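Local coordinates for protein probable N-glycosylase/DNA lyase (PDB 3N0U) that is a probable N-glycosylase/DNA lyase of the helix-hairpin-helix clan, all-helical, with a bound sodium ion, at residues 160-165 and 207-212; 55-60 and 143-148; 45-50 and 114-119. One frame throughout, in Å; residues are numbered along the deposited sequence.

Overall arrangement
The three contacts are spread through a single all-helical chain, with interaction 2 between the other two, about 4 Å from the centre of the chain. Its centre lies 14 Å from that of interaction 3, with which it shares helix 47-59; the two touch where Phe146 CE1 packs on Leu50 O at 3.3 Å. Toward interaction 1, 16 Å away between centres, Arg148 NH1 meets Leu207 CD2 at 3.6 Å. Interactions 1 and 3 lie on opposite sides of the chain's centre, 28 Å apart between centres. The sodium ion, bound at Val132, Ala135 and Ile138, is about 11 Å from the side chain of Cys57 and about 12 Å from that of Leu116.

Interaction 1: 160-165 and 207-212; sequences KHVLRL and LYLWYL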
loop_
_atom_site.group_PDB
_atom_site.type_symbol
_atom_site.label_atom_id
_atom_site.label_comp_id
_atom_site.label_asym_id
_atom_site.label_seq_id
_atom_site.Cartn_x
_atom_site.Cartn_y
_atom_site.Cartn_z
ATOM N N LYS A 160 -9.235 -5.035 1.045
ATOM C CA LYS A 160 -10.413 -5.865 0.948
ATOM C C LYS A 160 -10.139 -7.139 0.151
ATOM O O LYS A 160 -10.645 -8.192 0.503
ATOM C CB LYS A 160 -11.596 -5.082 0.375
ATOM C CG LYS A 160 -12.257 -4.195 1.418
ATOM C CD LYS A 160 -13.672 -3.799 1.021
ATOM C CE LYS A 160 -14.330 -2.949 2.102
ATOM N NZ LYS A 160 -15.774 -2.705 1.835
ATOM N N HIS A 161 -9.314 -7.049 -0.890
ATOM C CA HIS A 161 -9.023 -8.213 -1.733
ATOM C C HIS A 161 -8.280 -9.265 -0.932
ATOM O O HIS A 161 -8.591 -10.448 -0.996
ATOM C CB HIS A 161 -8.170 -7.831 -2.949
ATOM C CG HIS A 161 -7.425 -8.991 -3.550
ATOM N ND1 HIS A 161 -8.061 -10.092 -4.083
ATOM C CD2 HIS A 161 -6.098 -9.221 -3.691
ATOM C CE1 HIS A 161 -7.160 -10.949 -4.530
ATOM N NE2 HIS A 161 -5.960 -10.445 -4.305
ATOM N N VAL A 162 -7.280 -8.827 -0.178
ATOM C CA VAL A 162 -6.489 -9.761 0.607
ATOM C C VAL A 162 -7.355 -10.359 1.720
ATOM O O VAL A 162 -7.283 -11.554 1.980
ATOM C CB VAL A 162 -5.246 -9.078 1.162
ATOM C CG1 VAL A 162 -4.527 -9.967 2.156
ATOM C CG2 VAL A 162 -4.319 -8.714 0.008
ATOM N N LEU A 163 -8.175 -9.541 2.376
ATOM C CA LEU A 163 -9.010 -10.051 3.469
ATOM C C LEU A 163 -10.029 -11.063 2.958
ATOM O O LEU A 163 -10.301 -12.062 3.616
ATOM C CB LEU A 163 -9.718 -8.916 4.194
ATOM C CG LEU A 163 -8.773 -8.006 4.979
ATOM C CD1 LEU A 163 -9.494 -6.756 5.437
ATOM C CD2 LEU A 163 -8.152 -8.736 6.173
ATOM N N ARG A 164 -10.577 -10.829 1.772
ATOM C CA ARG A 164 -11.530 -11.775 1.217
ATOM C C ARG A 164 -10.854 -13.087 0.857
ATOM O O ARG A 164 -11.461 -14.142 1.009
ATOM C CB ARG A 164 -12.287 -11.178 0.031
ATOM C CG ARG A 164 -13.368 -10.163 0.463
ATOM C CD ARG A 164 -14.246 -9.719 -0.703
ATOM N NE ARG A 164 -13.432 -9.416 -1.876
ATOM C CZ ARG A 164 -13.129 -8.190 -2.293
ATOM N NH1 ARG A 164 -13.599 -7.122 -1.650
ATOM N NH2 ARG A 164 -12.364 -8.034 -3.368
ATOM N N LEU A 165 -9.604 -13.034 0.394
ATOM C CA LEU A 165 -8.841 -14.258 0.139
ATOM C C LEU A 165 -8.600 -15.029 1.428
ATOM O O LEU A 165 -8.675 -16.253 1.457
ATOM C CB LEU A 165 -7.481 -13.960 -0.494
ATOM C CG LEU A 165 -7.367 -13.974 -2.004
ATOM C CD1 LEU A 165 -5.914 -13.730 -2.354
ATOM C CD2 LEU A 165 -7.851 -15.286 -2.597
ATOM N N LEU A 207 2.206 -8.905 -3.639
ATOM C CA LEU A 207 2.142 -8.767 -5.097
ATOM C C LEU A 207 1.785 -10.072 -5.782
ATOM O O LEU A 207 1.086 -10.065 -6.785
ATOM C CB LEU A 207 3.434 -8.207 -5.656
ATOM C CG LEU A 207 3.760 -6.804 -5.154
ATOM C CD1 LEU A 207 5.072 -6.374 -5.773
ATOM C CD2 LEU A 207 2.644 -5.815 -5.504
ATOM N N TYR A 208 2.243 -11.194 -5.240
ATOM C CA TYR A 208 1.815 -12.480 -5.778
ATOM C C TYR A 208 0.304 -12.657 -5.563
ATOM O O TYR A 208 -0.393 -13.127 -6.456
ATOM C CB TYR A 208 2.619 -13.631 -5.155
ATOM C CG TYR A 208 4.041 -13.712 -5.654
ATOM C CD1 TYR A 208 4.340 -14.306 -6.865
ATOM C CD2 TYR A 208 5.093 -13.215 -4.897
ATOM C CE1 TYR A 208 5.648 -14.390 -7.318
ATOM C CE2 TYR A 208 6.398 -13.286 -5.346
ATOM C CZ TYR A 208 6.663 -13.888 -6.554
ATOM O OH TYR A 208 7.936 -13.964 -7.033
ATOM N N LEU A 209 -0.196 -12.288 -4.386
ATOM C CA LEU A 209 -1.629 -12.394 -4.092
ATOM C C LEU A 209 -2.441 -11.573 -5.087
ATOM O O LEU A 209 -3.497 -11.996 -5.571
ATOM C CB LEU A 209 -1.927 -11.921 -2.674
ATOM C CG LEU A 209 -1.457 -12.832 -1.537
ATOM C CD1 LEU A 209 -1.757 -12.170 -0.205
ATOM C CD2 LEU A 209 -2.115 -14.200 -1.599
ATOM N N TRP A 210 -1.960 -10.379 -5.404
ATOM C CA TRP A 210 -2.716 -9.534 -6.328
ATOM C C TRP A 210 -2.657 -10.008 -7.773
ATOM O O TRP A 210 -3.583 -9.755 -8.546
ATOM C CB TRP A 210 -2.280 -8.073 -6.224
ATOM C CG TRP A 210 -3.134 -7.299 -5.276
ATOM C CD1 TRP A 210 -2.859 -6.977 -3.983
ATOM C CD2 TRP A 210 -4.424 -6.767 -5.559
ATOM N NE1 TRP A 210 -3.901 -6.266 -3.442
ATOM C CE2 TRP A 210 -4.874 -6.119 -4.397
ATOM C CE3 TRP A 210 -5.240 -6.768 -6.694
ATOM C CZ2 TRP A 210 -6.108 -5.485 -4.330
ATOM C CZ3 TRP A 210 -6.464 -6.130 -6.631
ATOM C CH2 TRP A 210 -6.888 -5.500 -5.456
ATOM N N TYR A 211 -1.591 -10.715 -8.135
ATOM C CA TYR A 211 -1.468 -11.286 -9.474
ATOM C C TYR A 211 -2.625 -12.246 -9.765
ATOM O O TYR A 211 -3.069 -12.370 -10.894
ATOM C CB TYR A 211 -0.109 -11.985 -9.650
ATOM C CG TYR A 211 0.111 -12.517 -11.040
ATOM C CD1 TYR A 211 0.653 -11.715 -12.016
ATOM C CD2 TYR A 211 -0.289 -13.807 -11.398
ATOM C CE1 TYR A 211 0.836 -12.181 -13.304
ATOM C CE2 TYR A 211 -0.100 -14.274 -12.666
ATOM C CZ TYR A 211 0.441 -13.450 -13.628
ATOM O OH TYR A 211 0.612 -13.891 -14.914
ATOM N N LEU A 212 -3.134 -12.882 -8.730
ATOM C CA LEU A 212 -4.216 -13.858 -8.908
ATOM C C LEU A 212 -5.457 -13.294 -9.581
ATOM O O LEU A 212 -6.172 -14.027 -10.246
ATOM C CB LEU A 212 -4.631 -14.456 -7.563
ATOM C CG LEU A 212 -3.574 -15.247 -6.807
ATOM C CD1 LEU A 212 -4.170 -15.728 -5.459
ATOM C CD2 LEU A 212 -3.096 -16.403 -7.622
#
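His161 reaches across to Leu209 and Trp210, gripping the backbone of one and setting an edge against the ring of the other. Its CG stands anti to the backbone N (chi1 159°), on the side of helix 202-214. There NE2 donates to Leu209 O at 3.2 Å; the bond is nearly straight and in the plane of the imidazole, yet it arrives from well above the carbonyl plane. The same ring turns an edge to the face of Trp210, their planes 50° apart, with His161 CD2 over the middle of the indole and 3.4 Å from Trp210 CE2. His161 CB adds a contact to Trp210 CZ2, also at 3.4 Å. These side chains join two helices of the all-helical glycosylase fold, whose segments 160-165 and 207-212 cross at 84°, axes 10.4 Å apart at closest approach. Leu209 supplies the apolar part: its CD2 meets Leu165 CD1 at 3.9 Å, while its other branch, CD1, approaches Val162 CG1. Leu165 CD1 also touches Leu212 CD1, one turn further along. Asp159, just ahead of the helix, receives a hydrogen bond from Val162 N and a weak one from Trp210 NE1.

Interaction 2: 55-60 and 143-148; sequences SFCVLT and ASHFLR
Cys57 SG sits over one face of the His145 imidazole, 4.0 Å from the ring centroid and displaced toward the rim. His145 lies on helix 140-148, the second helix of the helix-hairpin-helix motif; helix 124-134 is the first. Val132, near the end of the first helix, and Ala135 and Ile138 in the hairpin bind the sodium ion. Over 55-59 and 143-148 the helix axes come within 9.2 Å, with 144° between their N-to-C directions. Cys57 carries much of the packing: with SG anti to its own carbonyl carbon (chi1 -65°), the sulfur also reaches the opposing backbone, coming within 3.4 Å of Phe146 N, and rests on Phe146 CB. The Phe146 side chain also touches Leu131 of the motif's first helix.

Phe56 and Thr60 also touch the imidazole. Phe56 crosses it at about a right angle, its CE2 corner 3.7 Å from His145 CE1, and the ring planes are steeply inclined to each other at 72°. Thr60, the first residue to leave helical backbone angles, brings OG1 to the edge of the imidazole near CE1, close to the ring plane, while its CG2 lies over a face of Phe56. The C-terminal residue Lys219 completes the surroundings: its O atom, at the chain terminus, is hydrogen-bonded to His145 NE2, and its charged end makes a cation-pi contact with Phe56. Both nitrogens of the imidazole thus have polar partners, since ND1 is held by a water. That water bridges the two helices, donating to Cys57 O at 2.9 Å and hydrogen-bonded to His145 ND1 at 2.9 Å, with a weak, long link of 3.5 Å to Thr60 OG1.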
loop_
_atom_site.group_PDB
_atom_site.type_symbol
_atom_site.label_atom_id
_atom_site.label_comp_id
_atom_site.label_asym_id
_atom_site.label_seq_id
_atom_site.Cartn_x
_atom_site.Cartn_y
_atom_site.Cartn_z
ATOM N N SER A 55 1.026 10.341 -0.941
ATOM C CA SER A 55 -0.207 10.850 -1.562
ATOM C C SER A 55 -0.917 9.805 -2.423
ATOM O O SER A 55 -2.158 9.711 -2.399
ATOM C CB SER A 55 0.079 12.115 -2.365
ATOM O OG SER A 55 0.651 13.110 -1.511
ATOM N N PHE A 56 -0.141 8.986 -3.131
ATOM C CA PHE A 56 -0.694 7.870 -3.883
ATOM C C PHE A 56 -1.481 6.980 -2.926
ATOM O O PHE A 56 -2.586 6.540 -3.229
ATOM C CB PHE A 56 0.422 7.080 -4.583
ATOM C CG PHE A 56 -0.015 5.741 -5.112
ATOM C CD1 PHE A 56 -0.611 5.635 -6.353
ATOM C CD2 PHE A 56 0.191 4.586 -4.377
ATOM C CE1 PHE A 56 -1.013 4.405 -6.841
ATOM C CE2 PHE A 56 -0.209 3.358 -4.864
ATOM C CZ PHE A 56 -0.820 3.271 -6.101
ATOM N N CYS A 57 -0.926 6.731 -1.749
ATOM C CA CYS A 57 -1.595 5.856 -0.804
ATOM C C CYS A 57 -2.866 6.491 -0.209
ATOM O O CYS A 57 -3.852 5.803 0.050
ATOM C CB CYS A 57 -0.622 5.402 0.287
ATOM S SG CYS A 57 0.714 4.372 -0.364
ATOM N N VAL A 58 -2.862 7.800 -0.037
ATOM C CA VAL A 58 -4.075 8.508 0.370
ATOM C C VAL A 58 -5.171 8.297 -0.687
ATOM O O VAL A 58 -6.336 8.040 -0.366
ATOM C CB VAL A 58 -3.798 10.016 0.555
ATOM C CG1 VAL A 58 -5.082 10.794 0.715
ATOM C CG2 VAL A 58 -2.880 10.254 1.750
ATOM N N LEU A 59 -4.789 8.398 -1.948
ATOM C CA LEU A 59 -5.772 8.343 -3.038
ATOM C C LEU A 59 -6.299 6.956 -3.317
ATOM O O LEU A 59 -7.416 6.815 -3.826
ATOM C CB LEU A 59 -5.178 8.880 -4.336
ATOM C CG LEU A 59 -4.755 10.344 -4.293
ATOM C CD1 LEU A 59 -4.121 10.729 -5.618
ATOM C CD2 LEU A 59 -5.906 11.274 -3.954
ATOM N N THR A 60 -5.523 5.923 -3.009
ATOM C CA THR A 60 -5.977 4.580 -3.322
ATOM C C THR A 60 -6.606 3.860 -2.142
ATOM O O THR A 60 -6.855 2.657 -2.229
ATOM C CB THR A 60 -4.836 3.727 -3.874
ATOM O OG1 THR A 60 -3.795 3.642 -2.901
ATOM C CG2 THR A 60 -4.307 4.328 -5.171
ATOM N N ALA A 143 -0.803 2.904 5.638
ATOM C CA ALA A 143 0.548 3.102 6.159
ATOM C C ALA A 143 1.429 1.919 5.776
ATOM O O ALA A 143 2.598 2.094 5.390
ATOM C CB ALA A 143 0.520 3.243 7.662
ATOM N N SER A 144 0.891 0.709 5.881
ATOM C CA SER A 144 1.614 -0.475 5.428
ATOM C C SER A 144 1.950 -0.395 3.954
ATOM O O SER A 144 3.047 -0.737 3.539
ATOM C CB SER A 144 0.781 -1.722 5.680
ATOM O OG SER A 144 0.422 -1.802 7.052
ATOM N N HIS A 145 0.982 0.062 3.181
ATOM C CA HIS A 145 1.113 0.219 1.745
ATOM C C HIS A 145 2.228 1.194 1.380
ATOM O O HIS A 145 3.084 0.878 0.542
ATOM C CB HIS A 145 -0.226 0.717 1.214
ATOM C CG HIS A 145 -0.353 0.692 -0.270
ATOM N ND1 HIS A 145 -1.466 1.187 -0.912
ATOM C CD2 HIS A 145 0.462 0.212 -1.239
ATOM C CE1 HIS A 145 -1.328 1.030 -2.217
ATOM N NE2 HIS A 145 -0.166 0.440 -2.442
ATOM N N PHE A 146 2.213 2.370 2.010
ATOM C CA PHE A 146 3.253 3.367 1.785
ATOM C C PHE A 146 4.637 2.776 2.089
ATOM O O PHE A 146 5.570 2.879 1.276
ATOM C CB PHE A 146 3.004 4.613 2.652
ATOM C CG PHE A 146 4.168 5.578 2.699
ATOM C CD1 PHE A 146 4.499 6.334 1.600
ATOM C CD2 PHE A 146 4.916 5.699 3.839
ATOM C CE1 PHE A 146 5.558 7.202 1.641
ATOM C CE2 PHE A 146 5.989 6.561 3.882
ATOM C CZ PHE A 146 6.301 7.312 2.776
ATOM N N LEU A 147 4.788 2.178 3.258
ATOM C CA LEU A 147 6.095 1.654 3.639
ATOM C C LEU A 147 6.572 0.568 2.667
ATOM O O LEU A 147 7.717 0.579 2.198
ATOM C CB LEU A 147 6.083 1.190 5.101
ATOM C CG LEU A 147 5.970 2.359 6.102
ATOM C CD1 LEU A 147 5.632 1.860 7.489
ATOM C CD2 LEU A 147 7.258 3.187 6.125
ATOM N N ARG A 148 5.686 -0.347 2.304
ATOM C CA ARG A 148 6.027 -1.376 1.342
ATOM C C ARG A 148 6.495 -0.759 0.021
ATOM O O ARG A 148 7.459 -1.240 -0.593
ATOM C CB ARG A 148 4.802 -2.270 1.113
ATOM C CG ARG A 148 5.083 -3.596 0.418
ATOM C CD ARG A 148 5.309 -3.481 -1.103
ATOM N NE ARG A 148 4.219 -2.824 -1.812
ATOM C CZ ARG A 148 3.145 -3.442 -2.290
ATOM N NH1 ARG A 148 2.975 -4.733 -2.105
ATOM N NH2 ARG A 148 2.207 -2.746 -2.918
HETATM O O HOH W 1 -3.257 2.992 0.458
#

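Interaction 3: 45-50 and 114-119; sequences GTEEDL and GKLKNL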
loop_
_atom_site.group_PDB
_atom_site.type_symbol
_atom_site.label_atom_id
_atom_site.label_comp_id
_atom_site.label_asym_id
_atom_site.label_seq_id
_atom_site.Cartn_x
_atom_site.Cartn_y
_atom_site.Cartn_z
ATOM N N GLY A 45 15.112 8.186 -3.007
ATOM C CA GLY A 45 14.053 9.170 -3.059
ATOM C C GLY A 45 14.242 10.380 -2.155
ATOM O O GLY A 45 14.729 10.275 -1.024
ATOM N N THR A 46 13.838 11.543 -2.658
ATOM C CA THR A 46 13.852 12.764 -1.878
ATOM C C THR A 46 12.618 12.813 -1.000
ATOM O O THR A 46 11.711 11.985 -1.143
ATOM C CB THR A 46 13.811 14.001 -2.783
ATOM O OG1 THR A 46 12.605 13.966 -3.553
ATOM C CG2 THR A 46 15.012 14.040 -3.737
ATOM N N GLU A 47 12.573 13.778 -0.096
ATOM C CA GLU A 47 11.377 13.974 0.714
ATOM C C GLU A 47 10.154 14.153 -0.171
ATOM O O GLU A 47 9.102 13.590 0.092
ATOM C CB GLU A 47 11.525 15.185 1.649
ATOM C CG GLU A 47 12.512 14.985 2.779
ATOM C CD GLU A 47 11.947 14.170 3.949
ATOM O OE1 GLU A 47 10.706 14.116 4.105
ATOM O OE2 GLU A 47 12.749 13.601 4.727
ATOM N N GLU A 48 10.278 14.944 -1.224
ATOM C CA GLU A 48 9.145 15.149 -2.108
ATOM C C GLU A 48 8.754 13.890 -2.858
ATOM O O GLU A 48 7.559 13.639 -3.046
ATOM C CB GLU A 48 9.418 16.282 -3.080
ATOM C CG GLU A 48 9.485 17.638 -2.387
ATOM C CD GLU A 48 9.588 18.800 -3.348
ATOM O OE1 GLU A 48 9.650 18.560 -4.571
ATOM O OE2 GLU A 48 9.608 19.958 -2.868
ATOM N N ASP A 49 9.733 13.093 -3.285
ATOM C CA ASP A 49 9.409 11.827 -3.937
ATOM C C ASP A 49 8.603 10.919 -2.983
ATOM O O ASP A 49 7.628 10.244 -3.367
ATOM C CB ASP A 49 10.687 11.076 -4.331
ATOM C CG ASP A 49 11.484 11.759 -5.430
ATOM O OD1 ASP A 49 10.898 12.534 -6.227
ATOM O OD2 ASP A 49 12.718 11.487 -5.509
ATOM N N LEU A 50 9.027 10.869 -1.732
ATOM C CA LEU A 50 8.342 10.045 -0.754
ATOM C C LEU A 50 6.949 10.613 -0.484
ATOM O O LEU A 50 5.989 9.870 -0.313
ATOM C CB LEU A 50 9.148 9.984 0.547
ATOM C CG LEU A 50 10.482 9.240 0.434
ATOM C CD1 LEU A 50 11.267 9.420 1.692
ATOM C CD2 LEU A 50 10.248 7.766 0.180
ATOM N N GLY A 114 10.129 16.607 5.344
ATOM C CA GLY A 114 11.275 16.737 6.226
ATOM C C GLY A 114 11.438 15.559 7.171
ATOM O O GLY A 114 12.523 15.370 7.756
ATOM N N LYS A 115 10.377 14.768 7.320
ATOM C CA LYS A 115 10.358 13.657 8.270
ATOM C C LYS A 115 10.300 12.292 7.582
ATOM O O LYS A 115 10.522 11.267 8.231
ATOM C CB LYS A 115 9.125 13.776 9.180
ATOM C CG LYS A 115 9.138 14.971 10.114
ATOM C CD LYS A 115 7.789 15.164 10.784
ATOM C CE LYS A 115 7.924 16.006 12.046
ATOM N NZ LYS A 115 8.815 17.182 11.847
ATOM N N LEU A 116 10.005 12.261 6.279
ATOM C CA LEU A 116 9.705 10.985 5.612
ATOM C C LEU A 116 10.922 10.092 5.377
ATOM O O LEU A 116 10.802 8.883 5.484
ATOM C CB LEU A 116 8.957 11.210 4.285
ATOM C CG LEU A 116 7.588 11.851 4.456
ATOM C CD1 LEU A 116 6.944 12.128 3.102
ATOM C CD2 LEU A 116 6.683 10.947 5.292
ATOM N N LYS A 117 12.083 10.672 5.057
ATOM C CA LYS A 117 13.275 9.856 4.812
ATOM C C LYS A 117 13.619 9.065 6.070
ATOM O O LYS A 117 13.912 7.871 6.014
ATOM C CB LYS A 117 14.477 10.704 4.373
ATOM C CG LYS A 117 14.338 11.251 2.950
ATOM C CD LYS A 117 15.580 11.996 2.482
ATOM C CE LYS A 117 16.732 11.054 2.201
ATOM N NZ LYS A 117 17.936 11.798 1.734
ATOM N N ASN A 118 13.563 9.724 7.219
ATOM C CA ASN A 118 13.852 9.040 8.459
ATOM C C ASN A 118 12.796 7.961 8.747
ATOM O O ASN A 118 13.135 6.865 9.164
ATOM C CB ASN A 118 13.952 10.043 9.602
ATOM C CG ASN A 118 14.393 9.399 10.897
ATOM O OD1 ASN A 118 13.616 8.716 11.554
ATOM N ND2 ASN A 118 15.647 9.610 11.269
ATOM N N LEU A 119 11.521 8.252 8.484
ATOM C CA LEU A 119 10.463 7.275 8.738
ATOM C C LEU A 119 10.683 6.027 7.912
ATOM O O LEU A 119 10.498 4.912 8.389
ATOM C CB LEU A 119 9.072 7.838 8.410
ATOM C CG LEU A 119 8.392 8.705 9.454
ATOM C CD1 LEU A 119 7.205 9.409 8.820
ATOM C CD2 LEU A 119 7.963 7.878 10.648
HETATM O O HOH W 2 17.377 11.554 -1.672
HETATM O O HOH W 3 13.725 12.664 7.339
#
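Glu47 CG stands anti to its carbonyl carbon (chi1 -70°) and the chain bends at chi2 (-79°), which carries CD to within 3.3 Å of Gly114 N. OE1 accepts Leu116 N through its syn lone pair at 2.9 Å and has a second, weak bond from Gly114 N. OE2 takes Lys117 N at 3.0 Å, the amide approaching from above the carboxylate plane, and receives a water that bridges to Asn118 N. With both oxygens engaged, the rotation of the carboxylate is fixed; the amides at the start of helix 116-121 would also be expected to stabilise its negative charge. Gly114 suits the turn, its backbone angles being ones that call for glycine. Leu50 CD1 packs on the helix start, 3.7 Å from Lys117 N and 3.9 Å from Leu116 CB. The Lys117 side chain crosses that of Glu47 obliquely, its CG 3.3 Å from Glu47 OE2, and bends at chi3, with CE near Gly45 O. Asp49 N donates to Thr46 OG1 and Thr46 N to Asp49 OD2, so a helix start held by a capping box presents Glu47 to the first amides of helix 116-121.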